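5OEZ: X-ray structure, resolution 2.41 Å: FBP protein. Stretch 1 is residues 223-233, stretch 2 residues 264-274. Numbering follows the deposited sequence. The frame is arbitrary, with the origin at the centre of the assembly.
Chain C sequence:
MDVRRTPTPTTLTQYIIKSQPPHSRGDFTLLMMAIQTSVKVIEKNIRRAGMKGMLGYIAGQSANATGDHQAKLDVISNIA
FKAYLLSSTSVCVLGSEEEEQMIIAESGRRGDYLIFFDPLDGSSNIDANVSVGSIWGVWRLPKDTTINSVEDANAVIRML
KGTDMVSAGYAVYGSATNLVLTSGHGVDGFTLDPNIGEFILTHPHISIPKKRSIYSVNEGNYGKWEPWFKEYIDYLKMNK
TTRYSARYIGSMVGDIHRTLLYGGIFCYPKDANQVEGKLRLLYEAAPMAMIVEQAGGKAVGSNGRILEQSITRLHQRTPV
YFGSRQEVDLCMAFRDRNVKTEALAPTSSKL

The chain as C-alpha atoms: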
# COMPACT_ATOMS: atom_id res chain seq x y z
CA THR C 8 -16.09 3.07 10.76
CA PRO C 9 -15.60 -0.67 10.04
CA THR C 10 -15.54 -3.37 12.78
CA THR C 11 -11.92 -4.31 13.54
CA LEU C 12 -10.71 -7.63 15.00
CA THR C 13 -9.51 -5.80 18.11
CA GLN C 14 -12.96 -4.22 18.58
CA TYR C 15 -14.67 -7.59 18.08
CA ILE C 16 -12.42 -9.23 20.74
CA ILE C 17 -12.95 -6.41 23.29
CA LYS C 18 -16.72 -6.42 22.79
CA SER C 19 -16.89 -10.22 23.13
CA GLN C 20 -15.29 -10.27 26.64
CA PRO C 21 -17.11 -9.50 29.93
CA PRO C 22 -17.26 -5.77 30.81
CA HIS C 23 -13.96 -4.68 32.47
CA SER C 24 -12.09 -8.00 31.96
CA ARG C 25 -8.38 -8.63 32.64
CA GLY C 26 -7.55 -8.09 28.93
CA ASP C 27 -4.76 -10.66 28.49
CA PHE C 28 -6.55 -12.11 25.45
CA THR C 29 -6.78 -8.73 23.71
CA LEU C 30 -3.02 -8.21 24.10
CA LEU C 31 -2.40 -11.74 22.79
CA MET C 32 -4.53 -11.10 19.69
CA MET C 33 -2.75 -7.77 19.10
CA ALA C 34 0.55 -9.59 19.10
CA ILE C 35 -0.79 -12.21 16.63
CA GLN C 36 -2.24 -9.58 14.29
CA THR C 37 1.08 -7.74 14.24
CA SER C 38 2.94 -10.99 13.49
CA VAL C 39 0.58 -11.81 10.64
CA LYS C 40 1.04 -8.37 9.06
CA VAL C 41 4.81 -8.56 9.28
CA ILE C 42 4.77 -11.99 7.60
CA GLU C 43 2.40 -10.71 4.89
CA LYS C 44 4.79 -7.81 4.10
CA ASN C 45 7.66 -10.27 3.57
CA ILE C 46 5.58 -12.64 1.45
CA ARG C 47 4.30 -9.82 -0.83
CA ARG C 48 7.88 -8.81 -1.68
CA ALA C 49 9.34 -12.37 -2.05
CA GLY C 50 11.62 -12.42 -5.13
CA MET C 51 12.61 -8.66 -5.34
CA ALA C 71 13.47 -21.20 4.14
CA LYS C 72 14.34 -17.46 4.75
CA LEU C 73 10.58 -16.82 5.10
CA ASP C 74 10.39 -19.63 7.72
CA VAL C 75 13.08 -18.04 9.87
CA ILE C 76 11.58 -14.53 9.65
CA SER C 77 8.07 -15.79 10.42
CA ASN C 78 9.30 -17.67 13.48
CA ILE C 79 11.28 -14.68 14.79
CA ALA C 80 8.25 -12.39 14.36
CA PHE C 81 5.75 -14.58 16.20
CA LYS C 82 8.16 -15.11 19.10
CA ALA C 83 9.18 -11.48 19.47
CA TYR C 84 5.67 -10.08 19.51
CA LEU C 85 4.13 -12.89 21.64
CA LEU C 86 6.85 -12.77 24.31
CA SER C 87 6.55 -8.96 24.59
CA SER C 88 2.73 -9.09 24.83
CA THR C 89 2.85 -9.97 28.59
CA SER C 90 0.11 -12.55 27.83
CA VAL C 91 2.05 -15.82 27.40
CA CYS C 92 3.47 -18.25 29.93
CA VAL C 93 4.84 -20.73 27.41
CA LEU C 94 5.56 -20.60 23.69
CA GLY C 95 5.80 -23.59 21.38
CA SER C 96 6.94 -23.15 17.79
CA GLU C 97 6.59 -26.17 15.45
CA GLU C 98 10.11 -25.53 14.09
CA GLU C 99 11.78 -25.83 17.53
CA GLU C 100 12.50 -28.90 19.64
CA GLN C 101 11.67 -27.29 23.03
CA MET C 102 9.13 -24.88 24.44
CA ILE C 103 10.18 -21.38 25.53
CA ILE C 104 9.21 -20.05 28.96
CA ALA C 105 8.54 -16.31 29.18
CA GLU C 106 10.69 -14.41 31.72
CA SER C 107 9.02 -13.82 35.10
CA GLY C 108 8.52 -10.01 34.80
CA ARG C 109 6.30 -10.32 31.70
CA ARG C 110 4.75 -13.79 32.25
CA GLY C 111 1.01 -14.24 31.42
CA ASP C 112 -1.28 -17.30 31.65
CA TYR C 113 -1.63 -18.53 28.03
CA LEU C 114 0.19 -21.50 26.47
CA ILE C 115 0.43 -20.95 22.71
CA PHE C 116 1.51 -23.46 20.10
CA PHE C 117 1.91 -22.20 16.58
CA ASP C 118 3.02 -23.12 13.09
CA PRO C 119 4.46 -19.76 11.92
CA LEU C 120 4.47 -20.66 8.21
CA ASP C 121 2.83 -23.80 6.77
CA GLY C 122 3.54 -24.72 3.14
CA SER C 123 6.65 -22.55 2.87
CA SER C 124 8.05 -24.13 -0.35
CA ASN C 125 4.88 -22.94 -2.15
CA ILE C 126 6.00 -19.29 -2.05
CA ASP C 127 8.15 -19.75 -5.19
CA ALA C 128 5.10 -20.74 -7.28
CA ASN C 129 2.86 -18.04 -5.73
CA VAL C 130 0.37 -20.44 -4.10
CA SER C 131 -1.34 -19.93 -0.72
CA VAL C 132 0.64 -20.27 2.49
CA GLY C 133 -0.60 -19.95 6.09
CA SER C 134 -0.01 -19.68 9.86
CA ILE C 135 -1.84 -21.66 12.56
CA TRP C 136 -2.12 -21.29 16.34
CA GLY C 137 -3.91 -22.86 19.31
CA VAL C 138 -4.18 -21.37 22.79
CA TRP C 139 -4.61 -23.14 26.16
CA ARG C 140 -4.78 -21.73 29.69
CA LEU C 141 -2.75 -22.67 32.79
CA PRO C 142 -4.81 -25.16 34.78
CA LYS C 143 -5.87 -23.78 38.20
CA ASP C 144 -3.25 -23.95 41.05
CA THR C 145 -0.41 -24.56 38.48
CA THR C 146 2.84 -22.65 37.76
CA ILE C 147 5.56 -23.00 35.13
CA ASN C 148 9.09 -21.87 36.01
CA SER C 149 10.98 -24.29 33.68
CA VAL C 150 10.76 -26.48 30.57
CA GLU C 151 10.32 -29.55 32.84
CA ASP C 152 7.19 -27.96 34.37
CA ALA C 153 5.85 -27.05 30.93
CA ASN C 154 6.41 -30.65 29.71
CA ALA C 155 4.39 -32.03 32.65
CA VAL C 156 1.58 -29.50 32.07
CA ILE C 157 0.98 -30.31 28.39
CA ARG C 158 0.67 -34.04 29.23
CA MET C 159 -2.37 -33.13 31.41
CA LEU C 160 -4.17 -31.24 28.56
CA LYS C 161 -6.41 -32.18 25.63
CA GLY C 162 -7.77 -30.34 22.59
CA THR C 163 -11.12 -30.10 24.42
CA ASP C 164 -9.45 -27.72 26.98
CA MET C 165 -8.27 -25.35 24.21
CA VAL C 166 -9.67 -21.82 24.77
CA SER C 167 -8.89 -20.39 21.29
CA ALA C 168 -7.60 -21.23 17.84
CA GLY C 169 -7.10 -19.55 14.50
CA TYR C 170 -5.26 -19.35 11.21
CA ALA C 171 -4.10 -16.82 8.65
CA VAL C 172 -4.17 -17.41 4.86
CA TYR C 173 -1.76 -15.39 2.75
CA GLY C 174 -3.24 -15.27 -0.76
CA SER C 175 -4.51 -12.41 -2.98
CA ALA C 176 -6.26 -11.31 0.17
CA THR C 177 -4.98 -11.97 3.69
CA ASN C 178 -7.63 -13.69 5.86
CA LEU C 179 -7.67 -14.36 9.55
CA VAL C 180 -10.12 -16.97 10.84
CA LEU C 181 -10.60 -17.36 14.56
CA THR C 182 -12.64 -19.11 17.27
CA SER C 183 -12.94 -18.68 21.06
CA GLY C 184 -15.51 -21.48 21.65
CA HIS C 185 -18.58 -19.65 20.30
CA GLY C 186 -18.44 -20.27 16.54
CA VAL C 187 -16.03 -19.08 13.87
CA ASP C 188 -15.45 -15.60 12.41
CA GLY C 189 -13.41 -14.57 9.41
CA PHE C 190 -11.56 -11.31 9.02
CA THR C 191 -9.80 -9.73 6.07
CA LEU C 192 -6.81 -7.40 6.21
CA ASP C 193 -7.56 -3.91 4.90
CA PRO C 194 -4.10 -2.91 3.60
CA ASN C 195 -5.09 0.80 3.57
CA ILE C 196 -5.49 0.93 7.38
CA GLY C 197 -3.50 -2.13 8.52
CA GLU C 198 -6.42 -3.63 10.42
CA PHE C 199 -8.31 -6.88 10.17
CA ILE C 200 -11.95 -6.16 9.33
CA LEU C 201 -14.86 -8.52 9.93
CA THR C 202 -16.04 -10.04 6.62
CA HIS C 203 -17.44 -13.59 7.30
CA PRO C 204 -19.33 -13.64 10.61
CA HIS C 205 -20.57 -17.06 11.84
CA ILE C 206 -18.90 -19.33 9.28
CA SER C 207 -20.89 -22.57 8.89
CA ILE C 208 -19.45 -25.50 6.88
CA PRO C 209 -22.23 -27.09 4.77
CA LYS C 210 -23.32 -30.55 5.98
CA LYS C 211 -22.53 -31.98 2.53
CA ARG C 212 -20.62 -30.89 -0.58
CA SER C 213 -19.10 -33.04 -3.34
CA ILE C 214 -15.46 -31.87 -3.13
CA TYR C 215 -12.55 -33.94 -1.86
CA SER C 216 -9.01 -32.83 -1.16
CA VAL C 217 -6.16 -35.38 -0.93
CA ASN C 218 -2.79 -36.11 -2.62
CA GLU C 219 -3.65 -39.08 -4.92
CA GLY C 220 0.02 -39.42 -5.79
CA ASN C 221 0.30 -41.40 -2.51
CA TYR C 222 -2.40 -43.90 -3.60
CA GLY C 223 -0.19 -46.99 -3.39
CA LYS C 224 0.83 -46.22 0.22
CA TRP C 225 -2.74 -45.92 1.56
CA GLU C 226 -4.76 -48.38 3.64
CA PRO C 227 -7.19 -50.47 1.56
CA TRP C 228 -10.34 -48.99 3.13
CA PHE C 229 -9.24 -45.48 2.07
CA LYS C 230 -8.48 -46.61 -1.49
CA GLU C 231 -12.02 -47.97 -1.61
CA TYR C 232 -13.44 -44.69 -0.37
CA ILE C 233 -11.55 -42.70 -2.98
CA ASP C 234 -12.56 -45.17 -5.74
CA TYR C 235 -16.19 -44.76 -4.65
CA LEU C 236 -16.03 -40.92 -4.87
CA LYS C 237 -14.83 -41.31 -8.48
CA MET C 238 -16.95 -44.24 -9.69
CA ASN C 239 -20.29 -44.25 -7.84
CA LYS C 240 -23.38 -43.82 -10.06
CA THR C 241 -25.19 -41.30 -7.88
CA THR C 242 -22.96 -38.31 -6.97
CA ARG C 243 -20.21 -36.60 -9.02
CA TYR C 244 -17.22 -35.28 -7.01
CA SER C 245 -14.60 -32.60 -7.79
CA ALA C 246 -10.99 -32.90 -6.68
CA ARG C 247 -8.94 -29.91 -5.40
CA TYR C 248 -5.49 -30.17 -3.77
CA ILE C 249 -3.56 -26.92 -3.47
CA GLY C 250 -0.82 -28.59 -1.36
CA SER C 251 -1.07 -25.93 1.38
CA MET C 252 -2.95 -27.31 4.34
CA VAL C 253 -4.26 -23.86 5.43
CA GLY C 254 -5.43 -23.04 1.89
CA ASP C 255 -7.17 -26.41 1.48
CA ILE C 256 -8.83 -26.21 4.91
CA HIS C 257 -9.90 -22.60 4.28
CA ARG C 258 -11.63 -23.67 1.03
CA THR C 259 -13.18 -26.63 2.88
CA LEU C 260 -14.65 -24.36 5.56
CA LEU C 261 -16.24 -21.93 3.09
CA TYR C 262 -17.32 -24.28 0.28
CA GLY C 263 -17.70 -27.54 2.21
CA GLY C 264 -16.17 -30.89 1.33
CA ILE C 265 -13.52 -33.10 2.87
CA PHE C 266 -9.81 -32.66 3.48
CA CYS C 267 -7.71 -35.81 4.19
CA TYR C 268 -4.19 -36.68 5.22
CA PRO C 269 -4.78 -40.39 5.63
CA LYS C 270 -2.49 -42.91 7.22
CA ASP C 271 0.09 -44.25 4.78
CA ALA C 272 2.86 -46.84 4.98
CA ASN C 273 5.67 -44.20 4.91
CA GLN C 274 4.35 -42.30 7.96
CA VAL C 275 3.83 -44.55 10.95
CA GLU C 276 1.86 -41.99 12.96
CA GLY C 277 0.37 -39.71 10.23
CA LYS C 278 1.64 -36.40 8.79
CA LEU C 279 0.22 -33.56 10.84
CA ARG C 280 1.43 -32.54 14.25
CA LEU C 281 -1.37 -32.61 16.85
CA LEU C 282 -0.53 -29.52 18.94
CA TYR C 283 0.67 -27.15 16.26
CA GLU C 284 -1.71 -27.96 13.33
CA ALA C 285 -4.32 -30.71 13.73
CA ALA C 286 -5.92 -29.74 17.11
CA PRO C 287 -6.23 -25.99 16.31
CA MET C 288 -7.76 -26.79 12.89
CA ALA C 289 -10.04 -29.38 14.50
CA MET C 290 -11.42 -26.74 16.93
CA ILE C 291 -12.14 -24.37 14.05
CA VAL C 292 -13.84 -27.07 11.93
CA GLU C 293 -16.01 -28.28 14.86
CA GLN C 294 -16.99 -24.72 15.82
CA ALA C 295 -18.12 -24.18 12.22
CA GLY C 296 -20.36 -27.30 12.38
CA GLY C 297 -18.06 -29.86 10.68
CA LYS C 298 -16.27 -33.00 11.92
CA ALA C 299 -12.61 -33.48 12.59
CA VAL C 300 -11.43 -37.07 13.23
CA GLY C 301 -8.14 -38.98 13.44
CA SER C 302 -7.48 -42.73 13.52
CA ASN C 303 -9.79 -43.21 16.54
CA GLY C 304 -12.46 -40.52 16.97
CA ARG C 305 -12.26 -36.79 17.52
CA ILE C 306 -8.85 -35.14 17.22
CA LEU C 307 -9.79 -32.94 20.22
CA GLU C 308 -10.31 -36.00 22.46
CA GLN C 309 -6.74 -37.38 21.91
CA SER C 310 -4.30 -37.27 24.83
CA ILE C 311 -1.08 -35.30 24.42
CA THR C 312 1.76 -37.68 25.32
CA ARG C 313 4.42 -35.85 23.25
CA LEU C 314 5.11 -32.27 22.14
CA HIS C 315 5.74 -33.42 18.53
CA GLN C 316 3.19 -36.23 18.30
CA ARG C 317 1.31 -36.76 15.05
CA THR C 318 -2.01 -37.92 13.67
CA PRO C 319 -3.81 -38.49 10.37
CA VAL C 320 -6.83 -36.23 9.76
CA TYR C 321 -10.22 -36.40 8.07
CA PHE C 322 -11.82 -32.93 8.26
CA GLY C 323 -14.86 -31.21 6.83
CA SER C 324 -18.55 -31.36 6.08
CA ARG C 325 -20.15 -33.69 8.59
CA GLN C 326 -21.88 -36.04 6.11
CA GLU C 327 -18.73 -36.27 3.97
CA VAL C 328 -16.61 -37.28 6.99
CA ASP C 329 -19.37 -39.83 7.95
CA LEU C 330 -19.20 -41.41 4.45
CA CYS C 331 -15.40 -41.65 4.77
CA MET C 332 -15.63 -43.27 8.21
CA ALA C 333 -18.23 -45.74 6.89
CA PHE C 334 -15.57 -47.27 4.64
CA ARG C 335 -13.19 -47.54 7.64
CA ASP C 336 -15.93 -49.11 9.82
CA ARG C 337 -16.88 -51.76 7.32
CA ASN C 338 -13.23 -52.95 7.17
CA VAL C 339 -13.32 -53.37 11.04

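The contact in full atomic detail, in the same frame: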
# COMPACT_ATOMS: atom_id res chain seq x y z
N GLY C 223 -0.76 -45.69 -3.69
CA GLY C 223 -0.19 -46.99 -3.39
C GLY C 223 0.26 -47.22 -1.95
O GLY C 223 0.48 -48.35 -1.56
N LYS C 224 0.41 -46.15 -1.17
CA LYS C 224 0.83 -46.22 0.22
C LYS C 224 -0.35 -46.21 1.20
O LYS C 224 -0.15 -46.41 2.39
CB LYS C 224 1.72 -45.02 0.53
CG LYS C 224 3.08 -45.03 -0.17
CD LYS C 224 3.84 -43.68 -0.13
CE LYS C 224 3.83 -42.87 -1.41
NZ LYS C 224 4.87 -41.80 -1.44
N TRP C 225 -1.57 -46.01 0.70
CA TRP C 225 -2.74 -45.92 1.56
C TRP C 225 -3.26 -47.26 2.04
O TRP C 225 -3.00 -48.29 1.43
CB TRP C 225 -3.89 -45.24 0.82
CG TRP C 225 -3.68 -43.82 0.50
CD1 TRP C 225 -2.83 -42.95 1.11
CD2 TRP C 225 -4.38 -43.08 -0.49
NE1 TRP C 225 -2.94 -41.71 0.53
CE2 TRP C 225 -3.89 -41.76 -0.45
CE3 TRP C 225 -5.37 -43.40 -1.43
CZ2 TRP C 225 -4.36 -40.77 -1.29
CZ3 TRP C 225 -5.83 -42.41 -2.27
CH2 TRP C 225 -5.33 -41.11 -2.19
N GLU C 226 -4.05 -47.22 3.11
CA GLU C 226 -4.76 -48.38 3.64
C GLU C 226 -5.87 -48.75 2.67
O GLU C 226 -6.46 -47.86 2.05
CB GLU C 226 -5.37 -48.07 5.02
CG GLU C 226 -4.32 -47.93 6.11
CD GLU C 226 -4.95 -47.72 7.48
OE1 GLU C 226 -5.46 -46.60 7.75
OE2 GLU C 226 -4.91 -48.66 8.30
N PRO C 227 -6.16 -50.05 2.53
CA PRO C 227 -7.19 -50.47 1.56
C PRO C 227 -8.56 -49.79 1.72
O PRO C 227 -9.16 -49.43 0.72
CB PRO C 227 -7.30 -51.98 1.78
CG PRO C 227 -5.93 -52.37 2.23
CD PRO C 227 -5.36 -51.20 3.00
N TRP C 228 -9.04 -49.62 2.94
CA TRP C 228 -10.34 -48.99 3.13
C TRP C 228 -10.40 -47.57 2.54
O TRP C 228 -11.42 -47.17 2.00
CB TRP C 228 -10.75 -48.98 4.59
CG TRP C 228 -10.02 -48.00 5.49
CD1 TRP C 228 -8.99 -48.29 6.34
CD2 TRP C 228 -10.31 -46.60 5.67
NE1 TRP C 228 -8.61 -47.15 7.02
CE2 TRP C 228 -9.40 -46.10 6.62
CE3 TRP C 228 -11.24 -45.72 5.11
CZ2 TRP C 228 -9.40 -44.76 7.03
CZ3 TRP C 228 -11.25 -44.41 5.51
CH2 TRP C 228 -10.33 -43.94 6.46
N PHE C 229 -9.29 -46.83 2.60
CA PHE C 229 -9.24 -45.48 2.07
C PHE C 229 -9.13 -45.46 0.54
O PHE C 229 -9.66 -44.55 -0.11
CB PHE C 229 -8.12 -44.66 2.71
CG PHE C 229 -8.23 -43.18 2.44
CD1 PHE C 229 -9.08 -42.38 3.21
CD2 PHE C 229 -7.53 -42.60 1.40
CE1 PHE C 229 -9.19 -41.01 2.95
CE2 PHE C 229 -7.65 -41.24 1.13
CZ PHE C 229 -8.48 -40.44 1.91
N LYS C 230 -8.46 -46.44 -0.04
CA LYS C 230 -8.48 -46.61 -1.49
C LYS C 230 -9.90 -46.83 -1.96
O LYS C 230 -10.33 -46.26 -2.96
CB LYS C 230 -7.62 -47.78 -1.94
CG LYS C 230 -6.14 -47.61 -1.69
CD LYS C 230 -5.39 -48.82 -2.25
CE LYS C 230 -3.91 -48.72 -1.98
NZ LYS C 230 -3.27 -50.02 -2.25
N GLU C 231 -10.63 -47.68 -1.24
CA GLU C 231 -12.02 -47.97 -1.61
C GLU C 231 -12.89 -46.74 -1.55
O GLU C 231 -13.73 -46.54 -2.42
CB GLU C 231 -12.59 -49.09 -0.73
CG GLU C 231 -11.95 -50.44 -1.01
CD GLU C 231 -12.45 -51.56 -0.11
OE1 GLU C 231 -13.56 -51.44 0.50
OE2 GLU C 231 -11.74 -52.60 -0.05
N TYR C 232 -12.69 -45.92 -0.53
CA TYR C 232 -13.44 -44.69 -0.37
C TYR C 232 -13.18 -43.74 -1.54
O TYR C 232 -14.12 -43.20 -2.12
CB TYR C 232 -13.07 -44.01 0.96
CG TYR C 232 -13.50 -42.55 1.08
CD1 TYR C 232 -14.83 -42.20 1.08
CD2 TYR C 232 -12.55 -41.53 1.21
CE1 TYR C 232 -15.22 -40.88 1.21
CE2 TYR C 232 -12.93 -40.21 1.32
CZ TYR C 232 -14.26 -39.88 1.32
OH TYR C 232 -14.65 -38.56 1.47
N ILE C 233 -11.91 -43.58 -1.88
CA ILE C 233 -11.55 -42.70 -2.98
C ILE C 233 -12.10 -43.25 -4.31
O ILE C 233 -12.66 -42.48 -5.09
CB ILE C 233 -10.03 -42.41 -3.03
CG1 ILE C 233 -9.61 -41.62 -1.78
CG2 ILE C 233 -9.65 -41.65 -4.29
CD1 ILE C 233 -10.22 -40.22 -1.64
N GLY C 264 -16.96 -29.81 1.88
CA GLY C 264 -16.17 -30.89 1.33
C GLY C 264 -15.43 -31.65 2.41
O GLY C 264 -15.81 -31.63 3.59
N ILE C 265 -14.38 -32.33 1.98
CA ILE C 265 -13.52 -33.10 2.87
C ILE C 265 -12.07 -32.83 2.53
O ILE C 265 -11.70 -32.77 1.36
CB ILE C 265 -13.87 -34.63 2.87
CG1 ILE C 265 -13.18 -35.33 4.05
CG2 ILE C 265 -13.51 -35.30 1.56
CD1 ILE C 265 -13.69 -36.74 4.34
N PHE C 266 -11.26 -32.71 3.59
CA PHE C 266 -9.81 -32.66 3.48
C PHE C 266 -9.22 -33.86 4.23
O PHE C 266 -9.55 -34.06 5.40
CB PHE C 266 -9.29 -31.35 4.10
CG PHE C 266 -7.80 -31.25 4.10
CD1 PHE C 266 -7.11 -31.00 2.92
CD2 PHE C 266 -7.08 -31.46 5.28
CE1 PHE C 266 -5.72 -30.94 2.90
CE2 PHE C 266 -5.69 -31.41 5.27
CZ PHE C 266 -5.02 -31.16 4.08
N CYS C 267 -8.31 -34.59 3.59
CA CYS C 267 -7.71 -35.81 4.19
C CYS C 267 -6.19 -35.84 4.09
O CYS C 267 -5.62 -35.53 3.05
CB CYS C 267 -8.23 -37.05 3.50
SG CYS C 267 -9.99 -37.26 3.53
N TYR C 268 -5.55 -36.15 5.21
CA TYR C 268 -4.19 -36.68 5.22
C TYR C 268 -4.29 -38.04 5.89
O TYR C 268 -4.14 -38.14 7.11
CB TYR C 268 -3.20 -35.84 5.98
CG TYR C 268 -2.62 -34.64 5.27
CD1 TYR C 268 -1.78 -34.78 4.17
CD2 TYR C 268 -2.86 -33.35 5.75
CE1 TYR C 268 -1.23 -33.66 3.53
CE2 TYR C 268 -2.30 -32.24 5.13
CZ TYR C 268 -1.50 -32.39 4.02
OH TYR C 268 -0.96 -31.28 3.40
N PRO C 269 -4.55 -39.07 5.09
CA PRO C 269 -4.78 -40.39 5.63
C PRO C 269 -3.50 -41.04 6.06
O PRO C 269 -2.42 -40.57 5.72
CB PRO C 269 -5.33 -41.16 4.43
CG PRO C 269 -4.64 -40.56 3.27
CD PRO C 269 -4.48 -39.09 3.61
N LYS C 270 -3.63 -42.11 6.83
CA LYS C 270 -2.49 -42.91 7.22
C LYS C 270 -1.89 -43.54 5.95
O LYS C 270 -2.60 -43.96 5.05
CB LYS C 270 -2.95 -43.99 8.20
CG LYS C 270 -1.84 -44.63 9.02
CD LYS C 270 -2.21 -45.95 9.72
CE LYS C 270 -3.53 -45.94 10.47
NZ LYS C 270 -3.47 -45.18 11.75
N ASP C 271 -0.58 -43.57 5.88
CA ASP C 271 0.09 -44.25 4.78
C ASP C 271 1.33 -44.95 5.31
O ASP C 271 1.90 -44.55 6.35
CB ASP C 271 0.33 -43.37 3.53
CG ASP C 271 1.44 -42.41 3.65
OD1 ASP C 271 2.57 -42.78 4.00
OD2 ASP C 271 1.19 -41.28 3.22
N ALA C 272 1.74 -45.98 4.59
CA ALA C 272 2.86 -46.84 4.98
C ALA C 272 4.19 -46.11 5.27
O ALA C 272 4.95 -46.53 6.13
CB ALA C 272 3.06 -47.91 3.93
N ASN C 273 4.46 -45.01 4.58
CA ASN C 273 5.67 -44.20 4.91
C ASN C 273 5.67 -43.57 6.30
O ASN C 273 6.75 -43.44 6.92
CB ASN C 273 5.84 -42.99 4.01
CG ASN C 273 6.48 -43.30 2.70
OD1 ASN C 273 6.29 -42.58 1.72
ND2 ASN C 273 7.25 -44.37 2.66
N GLN C 274 4.50 -43.11 6.73
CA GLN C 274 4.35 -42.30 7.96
C GLN C 274 3.69 -43.21 8.99
O GLN C 274 2.57 -43.66 8.79
CB GLN C 274 3.54 -40.97 7.82
CG GLN C 274 3.31 -40.34 6.41
CD GLN C 274 3.90 -38.94 6.27
OE1 GLN C 274 4.80 -38.54 7.02
NE2 GLN C 274 3.40 -38.20 5.29

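The contact buries 546 Å², both sides summed, and joins the end of a 3-10 segment and the helix from Pro227 onward to a strand, Ile265 to Tyr268, and the loop that follows it. Gly223 takes no part. The polar anchor is the backbone of Lys224: its carbonyl accepts a hydrogen bond from Ala272 N, with Ala272 N to Lys224 O at 2.9 Å and an N-H...O angle of 163°, close to straight. The same oxygen receives a CA-H...O contact, Asp271 CA to Lys224 O at 3.2 Å. The Lys224 side chain points toward stretch 2 and, of all residues in stretch 1, has the most surface covered by it. Along its length it packs on the turn, with Lys224 CB to Asp271 CB at 3.7 Å and Lys224 CD to Asn273 OD1 at 3.3 Å; Asn273 is poorly ordered, so the latter distance carries less weight.

Asp271 opens a type I turn ending at Gln274, closed by a backbone hydrogen bond from Gln274 N to Asp271 O at 3.0 Å. Its side chain (chi1 77°, p) reinforces the turn through a weak hydrogen bond, Asn273 N to Asp271 OD1 at 3.0 Å with an angle of 121°.

Trp225 directs its CA-to-CB bond sideways, but the indole (chi1 -67°, m) brings its end nearer. Pro269 CG lies over one face, 3.4 Å from Trp225 NE1, whereas Asp271 CB sits at the ring edge, 4.0 Å from Trp225 CD1. A flat ring thus meets the compact proline on its face.

Glu226 occupies the N-cap position of the helix. Its carboxylate approaches the aliphatic part of Lys270, Glu226 OE1 to Lys270 CE at 3.4 Å. Glu226 OE1 also accepts a weak hydrogen bond from Trp228 NE1, Trp228 NE1 to Glu226 OE1 at 3.3 Å. Lys270 NZ is hydrogen-bonded elsewhere in the structure.

One helical turn later, the CA-to-CB bond of Phe229 (chi1 -166°, t) points toward stretch 2. Pro269 CB stands 3.8 Å from the centroid of the Phe229 ring, only 3° off its normal, which defines a CH-pi contact over the face. Pro269 therefore packs on both Trp225 and Phe229. Cys267 adds Cys267 CB to Phe229 CZ at 3.8 Å, while its SG lies at the ring edge, 5.0 Å from the Phe229 centroid and 85° off the normal. The small cysteine fits beside this buried ring.

Tyr232, three residues on, also points toward stretch 2. Tyr232 OH comes within 3.5 Å of Ile265 CG2, and Tyr232 CZ lies 4.4 Å from Ile265 CD1, extending the apolar packing along the strand.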